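Local coordinates for copper homeostasis protein CutC (Streptococcus agalactiae, PDB 2BDQ) that may bind copper and is thought to take part in copper homeostasis in the cytoplasm, at residues A[12-17]-A[23-28]; A[35-38]-A[42-45]; A[96-101]-A[128-133]; A[104-109]-A[139-144]. All coordinates share one frame; numbering follows the deposited sequence.

Contact 1 of 4, residues A[12-17]-A[23-28]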
# COMPACT_ATOMS: atom_id res chain seq x y z
N THR A 12 -8.23 -8.67 -3.76
CA THR A 12 -9.22 -8.50 -4.80
C THR A 12 -9.27 -9.67 -5.79
O THR A 12 -10.35 -10.15 -6.14
CB THR A 12 -8.94 -7.22 -5.60
OG1 THR A 12 -8.74 -6.13 -4.70
CG2 THR A 12 -10.10 -6.90 -6.52
N ASP A 13 -8.11 -10.13 -6.23
CA ASP A 13 -8.03 -11.21 -7.21
C ASP A 13 -7.78 -12.59 -6.62
O ASP A 13 -7.48 -13.53 -7.35
CB ASP A 13 -6.93 -10.88 -8.22
CG ASP A 13 -7.11 -9.51 -8.83
OD1 ASP A 13 -6.09 -8.83 -9.08
OD2 ASP A 13 -8.26 -9.10 -9.05
N LEU A 14 -7.93 -12.73 -5.31
CA LEU A 14 -7.69 -14.02 -4.67
C LEU A 14 -8.83 -15.03 -4.77
O LEU A 14 -8.60 -16.23 -4.66
CB LEU A 14 -7.33 -13.83 -3.19
CG LEU A 14 -6.06 -13.04 -2.85
CD1 LEU A 14 -5.88 -13.09 -1.35
CD2 LEU A 14 -4.84 -13.62 -3.55
N THR A 15 -10.05 -14.55 -5.00
CA THR A 15 -11.21 -15.43 -5.07
C THR A 15 -11.18 -16.48 -6.18
O THR A 15 -11.93 -17.45 -6.13
CB THR A 15 -12.52 -14.62 -5.18
OG1 THR A 15 -12.37 -13.59 -6.16
CG2 THR A 15 -12.86 -14.00 -3.83
N ARG A 16 -10.31 -16.31 -7.17
CA ARG A 16 -10.24 -17.28 -8.25
C ARG A 16 -9.06 -18.25 -8.13
O ARG A 16 -8.90 -19.15 -8.95
CB ARG A 16 -10.18 -16.57 -9.60
CG ARG A 16 -10.85 -17.34 -10.73
CD ARG A 16 -12.32 -17.57 -10.41
NE ARG A 16 -13.02 -16.30 -10.19
CZ ARG A 16 -14.04 -16.13 -9.35
NH1 ARG A 16 -14.60 -14.94 -9.22
NH2 ARG A 16 -14.49 -17.16 -8.64
N LEU A 17 -8.23 -18.06 -7.11
CA LEU A 17 -7.08 -18.93 -6.92
C LEU A 17 -7.48 -20.33 -6.48
O LEU A 17 -8.44 -20.51 -5.73
CB LEU A 17 -6.11 -18.33 -5.90
CG LEU A 17 -5.08 -17.30 -6.39
CD1 LEU A 17 -5.77 -16.19 -7.16
CD2 LEU A 17 -4.33 -16.73 -5.19
N SER A 23 0.20 -22.65 -5.58
CA SER A 23 0.48 -23.11 -4.23
C SER A 23 0.83 -22.00 -3.25
O SER A 23 0.70 -22.17 -2.04
CB SER A 23 1.59 -24.17 -4.24
OG SER A 23 2.76 -23.70 -4.89
N ARG A 24 1.24 -20.85 -3.77
CA ARG A 24 1.62 -19.76 -2.89
C ARG A 24 1.33 -18.41 -3.53
O ARG A 24 1.27 -18.28 -4.75
CB ARG A 24 3.11 -19.88 -2.58
CG ARG A 24 3.62 -19.07 -1.42
CD ARG A 24 5.03 -19.52 -1.08
NE ARG A 24 5.94 -19.25 -2.19
CZ ARG A 24 6.84 -20.11 -2.66
NH1 ARG A 24 6.97 -21.32 -2.13
NH2 ARG A 24 7.61 -19.76 -3.68
N VAL A 25 1.14 -17.41 -2.68
CA VAL A 25 0.87 -16.07 -3.17
C VAL A 25 1.78 -15.09 -2.45
O VAL A 25 2.05 -15.25 -1.26
CB VAL A 25 -0.63 -15.70 -2.98
CG1 VAL A 25 -1.16 -16.37 -1.75
CG2 VAL A 25 -0.80 -14.19 -2.88
N GLU A 26 2.28 -14.11 -3.19
CA GLU A 26 3.12 -13.09 -2.59
C GLU A 26 2.15 -11.95 -2.32
O GLU A 26 1.62 -11.35 -3.26
CB GLU A 26 4.22 -12.61 -3.55
CG GLU A 26 5.14 -11.57 -2.91
CD GLU A 26 6.09 -10.90 -3.89
OE1 GLU A 26 5.60 -10.26 -4.85
OE2 GLU A 26 7.32 -11.00 -3.69
N LEU A 27 1.91 -11.67 -1.05
CA LEU A 27 0.97 -10.63 -0.66
C LEU A 27 1.64 -9.27 -0.48
O LEU A 27 2.57 -9.11 0.31
CB LEU A 27 0.27 -11.03 0.66
CG LEU A 27 -1.12 -10.49 1.01
CD1 LEU A 27 -1.32 -10.48 2.51
CD2 LEU A 27 -1.28 -9.09 0.47
N CYS A 28 1.17 -8.28 -1.23
CA CYS A 28 1.69 -6.93 -1.10
C CYS A 28 0.66 -5.94 -1.62
O CYS A 28 -0.45 -6.32 -1.97
CB CYS A 28 3.04 -6.77 -1.83
SG CYS A 28 3.23 -7.62 -3.42
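Val25 lays its CG2 methyl on Leu14, 4.1 Å from Leu14 CD2. The two side chains cross at about a right angle, and CG2 and CD2 are the atoms that meet. Leu17 comes in beside them: Leu17 CD2 lies 4.4 Å from Val25 CB, a looser contact than the first. The valine torsion explains the pose, for CG2 lies roughly opposite the backbone N while CG1 takes the place between N and the carbonyl carbon (chi1 32°, well away from a staggered value). The backbones stay apart, with CA atoms 8.9 Å from Leu14 to Val25, and no hydrogen bond joins the segments; this is packing of branched side chains alone. Strand 24-28 is the second of the eight parallel strands of a TIM barrel, and segment 12-17 belongs to the connection from the first strand, folded over the barrel's outer side. Val25 points outward to that connection, where it also rests on Ile55 and on Leu50 of helix 40-52. Arg24 points away from segment 12-17, its NE salt-bridged to Glu5 and its NH2 hydrogen-bonded to Gln203. Leu17 is boxed in further by Phe6, Ile22 and Ile55. Within the connection, Leu17 N donates to Leu14 O at 3.1 Å, a turn bond between the two leucines, both of whose side chains point toward the strand. Lys53 NZ bonds to the carbonyl oxygen of Leu17 and, weakly, to that of Leu14.

Contact 2 of 4, residues A[35-38]-A[42-45]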
# COMPACT_ATOMS: atom_id res chain seq x y z
N GLY A 35 5.55 -3.16 -5.43
CA GLY A 35 5.04 -3.86 -4.27
C GLY A 35 5.56 -3.40 -2.92
O GLY A 35 6.76 -3.27 -2.72
N THR A 36 4.64 -3.13 -2.00
CA THR A 36 5.04 -2.71 -0.66
C THR A 36 4.28 -3.55 0.36
O THR A 36 3.46 -4.40 0.00
CB THR A 36 4.71 -1.23 -0.38
OG1 THR A 36 3.29 -1.02 -0.47
CG2 THR A 36 5.43 -0.31 -1.36
N THR A 37 4.56 -3.31 1.63
CA THR A 37 3.91 -4.04 2.69
C THR A 37 2.44 -3.63 2.72
O THR A 37 2.13 -2.44 2.78
CB THR A 37 4.53 -3.71 4.04
OG1 THR A 37 5.93 -3.99 4.00
CG2 THR A 37 3.87 -4.54 5.14
N PRO A 38 1.53 -4.61 2.66
CA PRO A 38 0.08 -4.35 2.69
C PRO A 38 -0.38 -3.95 4.10
O PRO A 38 0.37 -4.10 5.07
CB PRO A 38 -0.52 -5.68 2.23
CG PRO A 38 0.47 -6.69 2.76
CD PRO A 38 1.80 -6.04 2.46
N VAL A 42 -5.34 -6.34 5.62
CA VAL A 42 -5.16 -7.18 4.45
C VAL A 42 -4.35 -8.43 4.79
O VAL A 42 -4.68 -9.52 4.35
CB VAL A 42 -4.45 -6.40 3.31
CG1 VAL A 42 -3.89 -7.36 2.27
CG2 VAL A 42 -5.44 -5.46 2.63
N ILE A 43 -3.29 -8.27 5.58
CA ILE A 43 -2.45 -9.41 5.95
C ILE A 43 -3.24 -10.44 6.78
O ILE A 43 -3.22 -11.64 6.49
CB ILE A 43 -1.21 -8.94 6.76
CG1 ILE A 43 -0.31 -8.06 5.88
CG2 ILE A 43 -0.41 -10.15 7.25
CD1 ILE A 43 0.86 -7.44 6.63
N LYS A 44 -3.95 -9.96 7.79
CA LYS A 44 -4.73 -10.84 8.65
C LYS A 44 -5.81 -11.61 7.88
O LYS A 44 -5.91 -12.84 7.99
CB LYS A 44 -5.39 -10.03 9.77
CG LYS A 44 -6.38 -10.79 10.64
CD LYS A 44 -6.97 -9.84 11.68
CE LYS A 44 -8.09 -10.47 12.49
NZ LYS A 44 -7.62 -11.66 13.24
N GLU A 45 -6.61 -10.89 7.11
CA GLU A 45 -7.68 -11.52 6.36
C GLU A 45 -7.20 -12.37 5.19
O GLU A 45 -7.75 -13.43 4.92
CB GLU A 45 -8.67 -10.46 5.87
CG GLU A 45 -9.35 -9.69 7.00
CD GLU A 45 -9.99 -10.62 8.03
OE1 GLU A 45 -10.71 -11.56 7.62
OE2 GLU A 45 -9.79 -10.41 9.24
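Pro38 and Val42 bring their CA atoms to 6.2 Å as the loop 35-38 runs into the first turns of helix 40-52. The proline ring does most of the touching, and it reaches two consecutive helix residues with different atoms. Pro38 CG presses on Ile43 CG1 at 3.5 Å, tighter than an ordinary carbon contact, and the two side chains meet at about a right angle. On the next ring atom, Pro38 CB lies 3.8 Å from Val42 CG1, the branch that stands opposite the valine's backbone N (chi1 163°). Ile43 CD1 extends past the ring to within 3.7 Å of Pro38 O and approaches Thr37 CG2 at 4.4 Å. Thr37 offers its methyl here, while its OG1 bonds to Arg62 N and Met60 O. Val42 N bonds to Ser39 OG at the start of the helix. This is the loop from the second strand of the TIM barrel into the helix that follows it: Pro38 and Val42 both pack against Leu27 of strand 24-28. The second subunit packs on both segments, with Val42 and Glu45 on its Ile77 and Glu45 OE2 in a salt bridge with its Arg76.

Contact 3 of 4, residues A[96-101]-A[128-133]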
# COMPACT_ATOMS: atom_id res chain seq x y z
N GLY A 96 14.43 -7.11 0.91
CA GLY A 96 15.67 -6.95 0.18
C GLY A 96 16.31 -5.63 0.54
O GLY A 96 15.71 -4.57 0.35
N ILE A 97 17.53 -5.69 1.08
CA ILE A 97 18.24 -4.49 1.47
C ILE A 97 19.62 -4.45 0.82
O ILE A 97 20.37 -5.42 0.89
CB ILE A 97 18.43 -4.43 3.00
CG1 ILE A 97 17.15 -4.87 3.71
CG2 ILE A 97 18.78 -3.01 3.43
CD1 ILE A 97 17.31 -5.01 5.23
N LEU A 98 19.94 -3.33 0.19
CA LEU A 98 21.23 -3.17 -0.47
C LEU A 98 21.95 -1.93 0.01
O LEU A 98 21.33 -0.98 0.46
CB LEU A 98 21.06 -3.06 -1.98
CG LEU A 98 20.37 -4.18 -2.75
CD1 LEU A 98 20.31 -3.78 -4.22
CD2 LEU A 98 21.11 -5.50 -2.57
N THR A 99 23.28 -1.94 -0.12
CA THR A 99 24.11 -0.81 0.27
C THR A 99 24.17 0.13 -0.93
O THR A 99 23.76 -0.24 -2.04
CB THR A 99 25.55 -1.26 0.60
OG1 THR A 99 26.16 -1.85 -0.56
CG2 THR A 99 25.55 -2.29 1.73
N SER A 100 24.70 1.33 -0.71
CA SER A 100 24.83 2.33 -1.77
C SER A 100 25.63 1.81 -2.95
O SER A 100 25.49 2.30 -4.07
CB SER A 100 25.48 3.60 -1.21
OG SER A 100 26.80 3.34 -0.76
N ASN A 101 26.48 0.81 -2.71
CA ASN A 101 27.29 0.22 -3.78
C ASN A 101 26.64 -1.02 -4.38
O ASN A 101 27.30 -1.84 -5.01
CB ASN A 101 28.70 -0.09 -3.26
CG ASN A 101 28.70 -0.65 -1.86
OD1 ASN A 101 28.68 -1.87 -1.66
ND2 ASN A 101 28.72 0.24 -0.87
N ASP A 128 18.75 -8.57 -8.52
CA ASP A 128 19.21 -8.26 -9.87
C ASP A 128 20.04 -6.98 -9.98
O ASP A 128 20.77 -6.81 -10.96
CB ASP A 128 18.02 -8.18 -10.83
CG ASP A 128 17.23 -9.48 -10.91
OD1 ASP A 128 17.80 -10.52 -11.28
OD2 ASP A 128 16.02 -9.46 -10.59
N VAL A 129 19.93 -6.08 -8.99
CA VAL A 129 20.67 -4.82 -8.99
C VAL A 129 22.15 -5.06 -8.65
O VAL A 129 23.02 -4.25 -8.96
CB VAL A 129 20.09 -3.81 -7.94
CG1 VAL A 129 20.91 -2.51 -7.94
CG2 VAL A 129 18.64 -3.52 -8.25
N ILE A 130 22.41 -6.19 -7.99
CA ILE A 130 23.76 -6.56 -7.61
C ILE A 130 24.62 -6.78 -8.88
O ILE A 130 24.18 -7.42 -9.84
CB ILE A 130 23.73 -7.86 -6.77
CG1 ILE A 130 22.89 -7.62 -5.51
CG2 ILE A 130 25.15 -8.30 -6.40
CD1 ILE A 130 22.80 -8.81 -4.59
N PRO A 131 25.83 -6.22 -8.91
CA PRO A 131 26.67 -6.41 -10.10
C PRO A 131 26.85 -7.91 -10.36
O PRO A 131 27.18 -8.66 -9.45
CB PRO A 131 27.97 -5.69 -9.74
CG PRO A 131 27.97 -5.65 -8.24
CD PRO A 131 26.52 -5.38 -7.91
N LYS A 132 26.61 -8.31 -11.61
CA LYS A 132 26.69 -9.71 -12.02
C LYS A 132 27.93 -10.45 -11.54
O LYS A 132 27.91 -11.68 -11.40
CB LYS A 132 26.58 -9.83 -13.55
CG LYS A 132 25.33 -9.15 -14.15
CD LYS A 132 24.03 -9.57 -13.46
CE LYS A 132 22.83 -8.67 -13.83
NZ LYS A 132 21.57 -9.00 -13.08
N SER A 133 29.01 -9.72 -11.28
CA SER A 133 30.24 -10.37 -10.81
C SER A 133 30.14 -10.74 -9.34
O SER A 133 30.71 -11.74 -8.92
CB SER A 133 31.45 -9.46 -11.05
OG SER A 133 31.36 -8.27 -10.27
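No flat group enters the apolar meeting of Leu98 with Val129 and Ile130; the nearby carboxamide of Asn101 is met on one face, where Thr99 OG1 donates to Asn101 OD1 at 2.7 Å from 67° out of the carbonyl plane. Both segments are loops that follow neighbouring strands, 92-95 and 121-123, at the carboxyl-terminal end of the TIM barrel. Leu98 bridges them with its fork. Leu98 CD1 sits 3.7 Å from Val129 CB and 4.0 Å from Val129 CG1, while Leu98 CD2 reaches Ile130 CG1 at 4.0 Å. The two methyls go to two successive residues, and each pair meets at a slant. Leu98 CG lies opposite the carbonyl carbon (chi1 -58°), which swings the fork toward the other loop. Ile130 in turn packs on Ile104, and Val129 on Asn102, so the second loop also rests on the chain leading into helix 106-116. Thr99 OG1, a donor to Asn101 OD1, also serves as acceptor for His103 N. Asp128 is gripped at both carboxylate oxygens, OD1 by Gly154 N and OD2 by His153 N. Asp128 O takes Lys132 NZ at 3.2 Å, the amine lying in the plane of that carbonyl, along one of its lone pairs.

Contact 4 of 4, residues A[104-109]-A[139-144]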
# COMPACT_ATOMS: atom_id res chain seq x y z
N ILE A 104 24.71 -6.63 -0.98
CA ILE A 104 23.81 -7.01 0.09
C ILE A 104 24.21 -6.37 1.40
O ILE A 104 25.35 -6.52 1.85
CB ILE A 104 23.77 -8.54 0.26
CG1 ILE A 104 23.16 -9.18 -0.98
CG2 ILE A 104 22.98 -8.90 1.51
CD1 ILE A 104 23.02 -10.67 -0.89
N ASP A 105 23.29 -5.64 2.01
CA ASP A 105 23.56 -4.99 3.28
C ASP A 105 23.34 -6.00 4.40
O ASP A 105 22.27 -6.06 5.00
CB ASP A 105 22.64 -3.78 3.48
CG ASP A 105 23.03 -2.93 4.68
OD1 ASP A 105 23.68 -3.48 5.60
OD2 ASP A 105 22.69 -1.73 4.71
N THR A 106 24.37 -6.81 4.65
CA THR A 106 24.32 -7.85 5.68
C THR A 106 24.02 -7.33 7.08
O THR A 106 23.22 -7.91 7.80
CB THR A 106 25.65 -8.65 5.74
OG1 THR A 106 25.93 -9.23 4.46
CG2 THR A 106 25.56 -9.76 6.78
N GLU A 107 24.65 -6.23 7.46
CA GLU A 107 24.43 -5.67 8.79
C GLU A 107 22.97 -5.26 9.01
O GLU A 107 22.41 -5.53 10.07
CB GLU A 107 25.36 -4.48 9.05
CG GLU A 107 25.54 -3.56 7.85
CD GLU A 107 26.69 -3.98 6.94
OE1 GLU A 107 27.85 -3.97 7.42
OE2 GLU A 107 26.44 -4.33 5.77
N ALA A 108 22.36 -4.64 8.00
CA ALA A 108 20.97 -4.21 8.13
C ALA A 108 20.05 -5.42 8.26
O ALA A 108 19.16 -5.45 9.11
CB ALA A 108 20.56 -3.34 6.94
N ILE A 109 20.27 -6.43 7.42
CA ILE A 109 19.45 -7.63 7.47
C ILE A 109 19.57 -8.35 8.81
O ILE A 109 18.58 -8.82 9.36
CB ILE A 109 19.82 -8.63 6.34
CG1 ILE A 109 19.50 -8.02 4.98
CG2 ILE A 109 19.05 -9.94 6.52
CD1 ILE A 109 19.99 -8.84 3.83
N ILE A 139 24.82 -14.92 -3.10
CA ILE A 139 24.08 -16.15 -2.83
C ILE A 139 24.63 -16.79 -1.56
O ILE A 139 23.87 -17.16 -0.66
CB ILE A 139 24.18 -17.13 -4.02
CG1 ILE A 139 23.32 -16.61 -5.18
CG2 ILE A 139 23.74 -18.53 -3.60
CD1 ILE A 139 23.39 -17.46 -6.46
N ASP A 140 25.95 -16.90 -1.49
CA ASP A 140 26.62 -17.48 -0.32
C ASP A 140 26.24 -16.69 0.92
O ASP A 140 26.00 -17.27 1.97
CB ASP A 140 28.15 -17.44 -0.50
CG ASP A 140 28.64 -18.44 -1.53
OD1 ASP A 140 29.71 -18.19 -2.13
OD2 ASP A 140 27.98 -19.48 -1.73
N GLN A 141 26.19 -15.37 0.79
CA GLN A 141 25.83 -14.51 1.91
C GLN A 141 24.38 -14.74 2.32
O GLN A 141 24.07 -14.76 3.50
CB GLN A 141 26.01 -13.04 1.55
CG GLN A 141 27.45 -12.59 1.43
CD GLN A 141 27.55 -11.17 0.90
OE1 GLN A 141 28.62 -10.56 0.94
NE2 GLN A 141 26.45 -10.65 0.38
N LEU A 142 23.50 -14.92 1.33
CA LEU A 142 22.09 -15.16 1.64
C LEU A 142 21.93 -16.51 2.33
O LEU A 142 21.09 -16.67 3.21
CB LEU A 142 21.24 -15.11 0.38
CG LEU A 142 21.09 -13.73 -0.25
CD1 LEU A 142 20.24 -13.83 -1.50
CD2 LEU A 142 20.46 -12.77 0.76
N VAL A 143 22.74 -17.48 1.93
CA VAL A 143 22.71 -18.81 2.54
C VAL A 143 23.16 -18.68 3.99
O VAL A 143 22.57 -19.27 4.90
CB VAL A 143 23.64 -19.80 1.80
CG1 VAL A 143 23.75 -21.11 2.58
CG2 VAL A 143 23.11 -20.08 0.40
N ALA A 144 24.22 -17.89 4.21
CA ALA A 144 24.75 -17.69 5.55
C ALA A 144 23.76 -16.94 6.44
O ALA A 144 23.73 -17.15 7.65
CB ALA A 144 26.07 -16.92 5.47
O HOH W 1 26.56 -8.69 -1.54
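The residues leading into helix 106-116, on the outside of the TIM barrel, meet the last turns of helix 135-144: Ile104, just before the first helix, lies against Gln141 and Leu142. With CG anti to the carbonyl carbon (chi1 -72°) and the chain extended beyond it, Gln141 runs past Ile104 in the opposite direction, and Gln141 NE2 ends up 3.4 Å from Ile104 CB and 3.7 Å from Ile104 CD1. That nitrogen gives its polar contact to a water: Gln141 NE2 donates to it at 2.7 Å, and Ile104 N donates to the same water at 2.8 Å. The water thus links helix 135-144 to the backbone just ahead of helix 106-116, across a contact that has no direct hydrogen bond. Deeper in, Ile104 CD1 fits against Leu142, 3.7 Å from Leu142 CG, with the two side chains set at a slant. Leu142 continues inward onto Phe123 and Ile150, residues of adjacent barrel strands, so the apolar half of the contact joins the layer between helices and sheet. Thr106 is more distant, its OG1 4.4 Å from Gln141 NE2. The first helix is opened by Asp105, its N-cap: Ala108 N donates to Asp105 OD1 at 3.0 Å with a 161° angle, arriving 57° out of the carboxylate plane. Asp105 is also the centre of an inverse gamma turn, spanned by a weak bond from Thr106 N to Ile104 O. On the second helix, Asp140 forms a salt bridge with Arg178 and a hydrogen bond to Tyr174 OH.

In the fold
The four contacts form two pairs on the closed eight-stranded barrel. Contacts 1 and 2 come first and in series, with centres about 11 Å apart: contact 1 lies on strand 24-28, contact 2 on helix 40-52 that follows it, and Cys28 packs on Pro38 between them. Contacts 3 and 4 are also about 11 Å apart, but their segments alternate in sequence, joining two successive strand-loop-helix units; a probable hydrogen bond from Asp105 N to Ile97 O connects them. From contacts 3 and 4, contact 1 is about 29 Å away and contact 2 about 25 Å, centre to centre, so the pairs tie together different sectors of the barrel wall. The second subunit borders contact 2 broadly and contact 1 at one residue.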